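Local coordinates for protein putative cytochrome P450 120 (Synechocystis sp., PDB 2VE3) that binds heme and retinoic acid and, as a member of the cytochrome P450 family, probably acts as a monooxygenase, at residues 57-62 and 340-345. Numbering follows the deposited sequence.
With REA (retinoic acid), chain D; HEM (protoporphyrin IX containing Fe), chain C.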
# COMPACT_ATOMS: atom_id res chain seq x y z
N ILE A 57 -3.19 12.77 -17.43
CA ILE A 57 -3.99 11.81 -18.20
C ILE A 57 -4.15 10.54 -17.37
O ILE A 57 -3.17 9.95 -16.94
CB ILE A 57 -3.34 11.48 -19.58
CG1 ILE A 57 -3.12 12.78 -20.38
CG2 ILE A 57 -4.21 10.49 -20.37
CD1 ILE A 57 -2.55 12.58 -21.78
N PHE A 58 -5.40 10.16 -17.10
CA PHE A 58 -5.70 8.91 -16.41
C PHE A 58 -5.94 7.77 -17.41
O PHE A 58 -6.76 7.88 -18.32
CB PHE A 58 -6.95 9.08 -15.53
CG PHE A 58 -6.69 9.74 -14.18
CD1 PHE A 58 -7.12 9.12 -13.01
CD2 PHE A 58 -6.06 10.98 -14.08
CE1 PHE A 58 -6.91 9.71 -11.76
CE2 PHE A 58 -5.85 11.58 -12.84
CZ PHE A 58 -6.28 10.95 -11.68
N ILE A 59 -5.21 6.67 -17.21
CA ILE A 59 -5.34 5.45 -18.01
C ILE A 59 -5.54 4.25 -17.09
O ILE A 59 -5.24 4.33 -15.89
CB ILE A 59 -4.08 5.21 -18.89
CG1 ILE A 59 -2.82 5.02 -18.01
CG2 ILE A 59 -3.93 6.33 -19.91
CD1 ILE A 59 -1.55 4.61 -18.76
N SER A 60 -6.05 3.15 -17.66
CA SER A 60 -6.17 1.86 -16.94
C SER A 60 -6.30 0.63 -17.87
O SER A 60 -6.43 0.77 -19.09
CB SER A 60 -7.34 1.90 -15.94
OG SER A 60 -8.57 2.01 -16.62
N GLY A 61 -6.27 -0.56 -17.29
CA GLY A 61 -6.35 -1.78 -18.09
C GLY A 61 -4.99 -2.31 -18.47
O GLY A 61 -3.99 -1.58 -18.40
N ALA A 62 -4.95 -3.58 -18.89
CA ALA A 62 -3.71 -4.28 -19.19
C ALA A 62 -2.81 -3.54 -20.19
O ALA A 62 -1.61 -3.39 -19.98
CB ALA A 62 -4.02 -5.70 -19.68
N TRP A 340 3.51 16.59 -19.31
CA TRP A 340 2.23 16.28 -18.68
C TRP A 340 2.46 15.02 -17.86
O TRP A 340 3.43 14.29 -18.11
CB TRP A 340 1.18 15.98 -19.74
CG TRP A 340 0.59 17.16 -20.46
CD1 TRP A 340 1.24 18.31 -20.86
CD2 TRP A 340 -0.75 17.27 -20.93
NE1 TRP A 340 0.35 19.14 -21.52
CE2 TRP A 340 -0.88 18.51 -21.58
CE3 TRP A 340 -1.88 16.43 -20.84
CZ2 TRP A 340 -2.08 18.94 -22.15
CZ3 TRP A 340 -3.07 16.86 -21.40
CH2 TRP A 340 -3.16 18.10 -22.05
N LEU A 341 1.57 14.78 -16.91
CA LEU A 341 1.59 13.55 -16.12
C LEU A 341 0.59 12.50 -16.62
O LEU A 341 -0.46 12.84 -17.16
CB LEU A 341 1.27 13.84 -14.66
CG LEU A 341 2.37 14.08 -13.64
CD1 LEU A 341 3.44 15.03 -14.14
CD2 LEU A 341 1.72 14.60 -12.35
N VAL A 342 0.94 11.24 -16.42
CA VAL A 342 0.06 10.11 -16.62
C VAL A 342 -0.15 9.45 -15.27
O VAL A 342 0.80 9.31 -14.49
CB VAL A 342 0.68 9.06 -17.61
CG1 VAL A 342 -0.29 7.92 -17.89
CG2 VAL A 342 1.08 9.72 -18.89
N SER A 343 -1.39 9.05 -15.00
CA SER A 343 -1.72 8.27 -13.80
C SER A 343 -2.31 6.93 -14.19
O SER A 343 -3.30 6.88 -14.94
CB SER A 343 -2.72 9.01 -12.93
OG SER A 343 -3.03 8.25 -11.76
N TYR A 344 -1.73 5.85 -13.66
CA TYR A 344 -2.23 4.52 -13.93
C TYR A 344 -3.10 4.12 -12.74
O TYR A 344 -2.67 4.21 -11.59
CB TYR A 344 -1.10 3.51 -14.23
CG TYR A 344 -0.31 3.02 -13.03
CD1 TYR A 344 -0.68 1.84 -12.36
CD2 TYR A 344 0.81 3.72 -12.58
CE1 TYR A 344 0.06 1.39 -11.24
CE2 TYR A 344 1.54 3.28 -11.49
CZ TYR A 344 1.15 2.12 -10.82
OH TYR A 344 1.88 1.70 -9.75
N GLN A 345 -4.33 3.73 -13.04
CA GLN A 345 -5.33 3.51 -12.00
C GLN A 345 -5.57 2.02 -11.80
O GLN A 345 -6.21 1.36 -12.63
CB GLN A 345 -6.63 4.24 -12.34
CG GLN A 345 -6.49 5.77 -12.32
CD GLN A 345 -6.32 6.30 -10.89
OE1 GLN A 345 -7.18 6.08 -10.04
NE2 GLN A 345 -5.19 6.95 -10.62
C1 REA D . 3.38 3.65 -1.30
C2 REA D . 4.89 3.75 -1.05
C3 REA D . 5.52 4.71 -2.06
C4 REA D . 5.02 6.13 -1.82
C5 REA D . 3.53 6.20 -1.57
C6 REA D . 2.76 5.06 -1.32
C7 REA D . 1.33 5.23 -1.06
C8 REA D . 0.42 5.47 -2.18
C9 REA D . -0.99 5.79 -1.88
C10 REA D . -1.73 6.45 -2.94
C11 REA D . -3.07 6.09 -3.35
C12 REA D . -3.39 6.60 -4.68
C13 REA D . -4.64 7.30 -4.99
C14 REA D . -4.80 7.59 -6.36
C15 REA D . -6.07 7.74 -7.04
C16 REA D . 3.12 2.98 -2.66
C17 REA D . 2.81 2.79 -0.17
C18 REA D . 2.89 7.57 -1.59
C19 REA D . -1.64 5.50 -0.54
C20 REA D . -5.63 7.67 -3.92
O1 REA D . -7.14 7.54 -6.43
O2 REA D . -6.10 8.07 -8.23
CHA HEM C . 5.85 0.88 -4.33
CHB HEM C . 1.52 -1.15 -3.49
CHC HEM C . 3.06 -2.71 0.85
CHD HEM C . 7.16 -0.24 0.28
C1A HEM C . 4.54 0.46 -4.51
C2A HEM C . 3.70 0.68 -5.68
C3A HEM C . 2.51 0.09 -5.44
C4A HEM C . 2.55 -0.48 -4.12
CMA HEM C . 1.28 0.04 -6.37
CAA HEM C . 4.15 1.39 -6.98
CBA HEM C . 3.81 2.88 -6.98
CGA HEM C . 4.45 3.48 -8.22
O1A HEM C . 4.04 3.08 -9.34
O2A HEM C . 5.35 4.36 -8.07
C1B HEM C . 1.57 -1.78 -2.27
C2B HEM C . 0.54 -2.64 -1.69
C3B HEM C . 0.98 -3.08 -0.49
C4B HEM C . 2.28 -2.51 -0.28
CMB HEM C . -0.80 -2.98 -2.38
CAB HEM C . 0.26 -4.01 0.55
CBB HEM C . -0.54 -5.03 0.20
C1C HEM C . 4.33 -2.23 1.07
C2C HEM C . 5.17 -2.53 2.21
C3C HEM C . 6.31 -1.84 2.06
C4C HEM C . 6.21 -1.08 0.82
CMC HEM C . 4.81 -3.50 3.36
CAC HEM C . 7.55 -1.86 3.00
CBC HEM C . 7.59 -1.27 4.20
C1D HEM C . 7.15 0.36 -0.96
C2D HEM C . 8.12 1.32 -1.40
C3D HEM C . 7.72 1.68 -2.84
C4D HEM C . 6.55 0.88 -3.13
CMD HEM C . 9.32 1.87 -0.58
CAD HEM C . 8.42 2.68 -3.80
CBD HEM C . 9.17 1.87 -4.85
CGD HEM C . 9.90 2.79 -5.80
O1D HEM C . 10.76 2.27 -6.56
O2D HEM C . 9.65 4.03 -5.82
NA HEM C . 3.81 -0.24 -3.59
NB HEM C . 2.61 -1.71 -1.37
NC HEM C . 4.98 -1.33 0.24
ND HEM C . 6.25 0.11 -2.00
FE HEM C . 4.51 -1.06 -1.76
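Phe58 and Ser343 face each other across two parallel strands, and Ser343 CB sits over the centre of the Phe58 ring, 4.0 Å from its centroid, in a CH-pi contact. Gln345 passes obliquely across the Phe58 side chain: CG, anti to the carbonyl carbon (chi1 -67°), lies 3.5 Å from Phe58 CD1, and the bend at chi2 then turns the amide, its plane 36° from the ring. NE2 donates two bent hydrogen bonds, to Ser343 OG, in the amide plane at 2.8 Å, and to retinoic acid O2, also at 2.8 Å. Four backbone hydrogen bonds zip the strands, from Ile57 N to Leu341 O through Gln345 N to Ile59 O. On the other face Ile59 CD1 packs 3.6 Å from Val342 CG1, while Tyr344 gives its OH to heme propionate O1A at 2.6 Å. The ends are looser: Trp340, partly exposed, meets Ile57 CG1 at its ring edge through CE3 (3.9 Å), and beyond Ser60 the chains part. This is the parallel pair in the mixed sheet of the P450 fold, here lining both ligand sites; 47-51 flanks strand 54-59, 320-325 flanks 341-345, and helix 62-68 packs against Ile59, Val342 and Tyr344.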